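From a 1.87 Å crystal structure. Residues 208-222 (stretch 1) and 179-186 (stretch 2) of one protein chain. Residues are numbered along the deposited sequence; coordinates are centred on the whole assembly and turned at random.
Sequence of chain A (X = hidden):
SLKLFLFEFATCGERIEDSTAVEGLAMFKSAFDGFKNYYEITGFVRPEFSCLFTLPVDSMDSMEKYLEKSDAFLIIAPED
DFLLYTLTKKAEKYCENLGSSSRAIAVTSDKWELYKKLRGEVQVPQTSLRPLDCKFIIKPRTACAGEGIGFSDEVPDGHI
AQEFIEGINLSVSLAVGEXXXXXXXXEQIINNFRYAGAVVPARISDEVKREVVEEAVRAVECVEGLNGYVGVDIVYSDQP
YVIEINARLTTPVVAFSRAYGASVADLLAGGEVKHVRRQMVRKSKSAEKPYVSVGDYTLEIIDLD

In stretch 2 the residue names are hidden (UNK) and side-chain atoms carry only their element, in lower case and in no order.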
# COMPACT_ATOMS: atom_id res chain seq x y z
N VAL A 208 12.17 8.61 -17.25
CA VAL A 208 12.23 8.38 -15.81
C VAL A 208 11.21 7.32 -15.41
O VAL A 208 11.48 6.45 -14.58
CB VAL A 208 11.97 9.70 -15.02
CG1 VAL A 208 11.78 9.41 -13.53
CG2 VAL A 208 13.16 10.64 -15.20
N LYS A 209 10.02 7.40 -16.01
CA LYS A 209 8.96 6.44 -15.73
C LYS A 209 9.45 5.04 -16.09
O LYS A 209 9.36 4.11 -15.28
CB LYS A 209 7.73 6.79 -16.57
CG LYS A 209 6.52 5.87 -16.37
CD LYS A 209 5.43 6.19 -17.39
CE LYS A 209 4.15 5.40 -17.14
NZ LYS A 209 4.34 3.93 -17.17
N ARG A 210 9.98 4.88 -17.30
CA ARG A 210 10.47 3.57 -17.75
C ARG A 210 11.51 2.99 -16.79
O ARG A 210 11.44 1.82 -16.43
CB ARG A 210 11.08 3.67 -19.15
CG ARG A 210 10.08 4.00 -20.26
CD ARG A 210 10.79 4.13 -21.60
NE ARG A 210 9.90 4.58 -22.66
CZ ARG A 210 8.91 3.85 -23.17
NH1 ARG A 210 8.68 2.63 -22.71
NH2 ARG A 210 8.14 4.34 -24.14
N GLU A 211 12.48 3.81 -16.40
CA GLU A 211 13.53 3.36 -15.48
C GLU A 211 12.98 2.95 -14.12
O GLU A 211 13.35 1.91 -13.58
CB GLU A 211 14.58 4.46 -15.30
CG GLU A 211 15.55 4.59 -16.46
CD GLU A 211 16.50 5.76 -16.30
OE1 GLU A 211 16.89 6.05 -15.15
OE2 GLU A 211 16.88 6.37 -17.32
N VAL A 212 12.09 3.78 -13.58
CA VAL A 212 11.50 3.50 -12.28
C VAL A 212 10.66 2.22 -12.31
O VAL A 212 10.66 1.44 -11.36
CB VAL A 212 10.67 4.72 -11.81
CG1 VAL A 212 9.78 4.35 -10.63
CG2 VAL A 212 11.62 5.85 -11.42
N VAL A 213 9.93 2.01 -13.40
CA VAL A 213 9.13 0.80 -13.53
C VAL A 213 10.06 -0.40 -13.66
O VAL A 213 9.85 -1.43 -13.02
CB VAL A 213 8.21 0.87 -14.78
CG1 VAL A 213 7.55 -0.50 -15.02
CG2 VAL A 213 7.14 1.93 -14.58
N GLU A 214 11.10 -0.25 -14.47
CA GLU A 214 12.05 -1.35 -14.68
C GLU A 214 12.67 -1.81 -13.36
O GLU A 214 12.79 -3.01 -13.10
CB GLU A 214 13.17 -0.93 -15.64
CG GLU A 214 14.07 -2.09 -16.06
CD GLU A 214 15.17 -1.66 -17.02
OE1 GLU A 214 14.85 -1.00 -18.03
OE2 GLU A 214 16.35 -2.00 -16.78
N GLU A 215 13.06 -0.85 -12.52
CA GLU A 215 13.66 -1.20 -11.24
C GLU A 215 12.64 -1.71 -10.23
O GLU A 215 12.98 -2.52 -9.37
CB GLU A 215 14.43 -0.01 -10.67
CG GLU A 215 15.61 0.42 -11.55
CD GLU A 215 16.40 -0.77 -12.07
OE1 GLU A 215 16.84 -1.61 -11.25
OE2 GLU A 215 16.59 -0.87 -13.30
N ALA A 216 11.40 -1.24 -10.31
CA ALA A 216 10.36 -1.70 -9.40
C ALA A 216 10.09 -3.17 -9.69
O ALA A 216 9.95 -3.98 -8.78
CB ALA A 216 9.08 -0.89 -9.59
N VAL A 217 10.01 -3.50 -10.97
CA VAL A 217 9.78 -4.87 -11.39
C VAL A 217 10.94 -5.75 -10.93
O VAL A 217 10.73 -6.83 -10.39
CB VAL A 217 9.64 -4.98 -12.93
CG1 VAL A 217 9.61 -6.45 -13.35
CG2 VAL A 217 8.37 -4.28 -13.39
N ARG A 218 12.16 -5.25 -11.13
CA ARG A 218 13.35 -6.00 -10.73
C ARG A 218 13.30 -6.32 -9.24
O ARG A 218 13.71 -7.40 -8.81
CB ARG A 218 14.61 -5.18 -11.05
CG ARG A 218 15.89 -6.03 -11.10
CD ARG A 218 17.13 -5.16 -11.27
NE ARG A 218 16.99 -4.21 -12.38
CZ ARG A 218 16.89 -4.54 -13.66
NH1 ARG A 218 16.92 -5.81 -14.04
NH2 ARG A 218 16.75 -3.59 -14.57
N ALA A 219 12.80 -5.37 -8.45
CA ALA A 219 12.70 -5.54 -7.00
C ALA A 219 11.72 -6.64 -6.60
O ALA A 219 12.05 -7.50 -5.79
CB ALA A 219 12.28 -4.21 -6.35
N VAL A 220 10.51 -6.60 -7.15
CA VAL A 220 9.51 -7.60 -6.78
C VAL A 220 9.86 -9.00 -7.26
O VAL A 220 9.47 -9.98 -6.63
CB VAL A 220 8.09 -7.22 -7.30
CG1 VAL A 220 7.63 -5.91 -6.64
CG2 VAL A 220 8.09 -7.09 -8.80
N GLU A 221 10.60 -9.11 -8.35
CA GLU A 221 10.96 -10.43 -8.84
C GLU A 221 11.94 -11.12 -7.88
O GLU A 221 12.18 -12.32 -7.98
CB GLU A 221 11.53 -10.33 -10.26
CG GLU A 221 10.53 -9.67 -11.21
CD GLU A 221 10.77 -9.99 -12.67
OE1 GLU A 221 11.86 -9.68 -13.18
OE2 GLU A 221 9.85 -10.55 -13.31
N CYS A 222 12.48 -10.34 -6.93
CA CYS A 222 13.42 -10.86 -5.93
C CYS A 222 12.71 -11.59 -4.80
O CYS A 222 13.29 -12.49 -4.18
CB CYS A 222 14.22 -9.73 -5.28
SG CYS A 222 15.42 -8.92 -6.32
N UNK A 179 3.15 -12.93 -14.63
CA UNK A 179 4.11 -11.90 -15.02
C UNK A 179 3.88 -10.70 -14.11
O UNK A 179 2.95 -10.69 -13.30
o UNK A 179 5.10 -13.25 -17.52
c UNK A 179 3.89 -11.47 -16.47
c UNK A 179 4.01 -12.62 -17.46
o UNK A 179 3.03 -12.89 -18.18
N UNK A 180 4.73 -9.69 -14.24
CA UNK A 180 4.58 -8.48 -13.44
C UNK A 180 4.15 -7.37 -14.39
O UNK A 180 4.80 -7.11 -15.39
c UNK A 180 5.91 -8.09 -12.76
c UNK A 180 6.37 -9.23 -11.86
c UNK A 180 5.73 -6.82 -11.94
N UNK A 181 3.02 -6.74 -14.07
CA UNK A 181 2.50 -5.68 -14.92
C UNK A 181 2.38 -4.37 -14.16
O UNK A 181 1.92 -4.35 -13.01
c UNK A 181 -0.73 -5.74 -17.08
c UNK A 181 1.14 -6.10 -15.47
n UNK A 181 -2.50 -5.52 -18.82
c UNK A 181 -1.26 -4.91 -18.25
c UNK A 181 0.56 -5.16 -16.51
N UNK A 182 2.81 -3.28 -14.79
CA UNK A 182 2.72 -1.97 -14.15
C UNK A 182 1.32 -1.42 -14.33
O UNK A 182 0.82 -1.31 -15.45
c UNK A 182 3.72 -0.99 -14.77
s UNK A 182 3.60 0.67 -14.05
N UNK A 183 0.69 -1.09 -13.21
CA UNK A 183 -0.66 -0.55 -13.24
C UNK A 183 -0.64 0.97 -13.21
O UNK A 183 -1.48 1.62 -13.83
c UNK A 183 -1.58 -2.58 -11.85
c UNK A 183 -2.52 -2.85 -10.68
c UNK A 183 -2.12 -3.22 -13.13
c UNK A 183 -1.45 -1.06 -12.03
N UNK A 184 0.33 1.52 -12.48
CA UNK A 184 0.42 2.97 -12.36
C UNK A 184 1.72 3.40 -11.70
O UNK A 184 2.30 2.66 -10.90
o UNK A 184 -0.69 4.88 -11.31
c UNK A 184 -0.75 3.47 -11.51
N UNK A 185 2.20 4.58 -12.08
CA UNK A 185 3.40 5.15 -11.47
C UNK A 185 2.88 6.43 -10.82
O UNK A 185 2.31 7.30 -11.49
c UNK A 185 5.01 4.19 -13.13
c UNK A 185 4.49 5.48 -12.51
c UNK A 185 5.64 6.21 -11.82
N UNK A 186 3.07 6.52 -9.51
CA UNK A 186 2.56 7.65 -8.74
C UNK A 186 3.64 8.52 -8.12
O UNK A 186 4.72 8.05 -7.78
c UNK A 186 1.01 5.80 -7.99
o UNK A 186 1.40 4.75 -7.44
n UNK A 186 0.06 5.82 -8.91
c UNK A 186 1.64 7.14 -7.64

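Position 179 carries two carbons in line, the second bearing two oxygens. That is a short carboxylate, and it touches nothing on stretch 1. It is Asp179, exposed, set in the loop just before the strand begins.

Position 180 has three side-chain carbons, one bearing the other two, a fork. Its CA-to-CB bond points toward the helix, and the fork touches Val217, Val220 and Glu221. This is Val180. Its CG1 lies 3.9 Å from CG2 of Val217 and 3.9 Å from CG2 of Val220, while its CG2 comes to 4.0 Å from OE2 of Glu221. No other residue of the strand has more of its area covered by the helix.

At 181 four carbons run in a row and end in nitrogen. The chain is fully extended, every chi angle t, and its CA-to-CB bond points away from the helix; Lys181 is exposed and takes no part in the contact.

Position 182 shows one carbon and then one sulfur, with no carbon beyond it. Its CA-to-CB bond points toward the helix and the sulfur meets Val213. This is Cys182, SG 3.8 Å from CG2 of Val213.

Position 183 has four carbons, forked at the second: Leu183, since isoleucine would fork at the first. Its side chain is buried but out of reach of the helix.

Position 184 has one carbon, then one oxygen: Ser184. It points away from the helix, and its hydroxyl is hydrogen-bonded elsewhere in the structure.

Position 185 again shows one carbon bearing two, and it faces Val213 and Lys209. This is Val185, whose CG2 sits 3.4 Å from CG2 of Val213, the closest approach in the contact, and 3.9 Å from CG of Lys209.

At 186 two carbons precede one oxygen and one nitrogen, an amide on a short stem: Asn186, out of reach of the helix.

The contact works by matching spacings. Lys209, Val213 and Val217 recur every four residues along the helix, and their nearest strand partners by CA are Val185, Cys182 and Val180, in the reverse order, as suits axes at 137°. No hydrogen bond crosses; small apolar groups do the packing, burying 337 Å² over both sides. At the margins, Lys209 and Glu221 both start sideways and bring their ends nearer. The polar work on the helix lies off this interface, where Arg218 NE meets Glu215 OE1 at 2.8 Å in a salt bridge.

Stretch 2, residues 179-186: DVKCLSVN
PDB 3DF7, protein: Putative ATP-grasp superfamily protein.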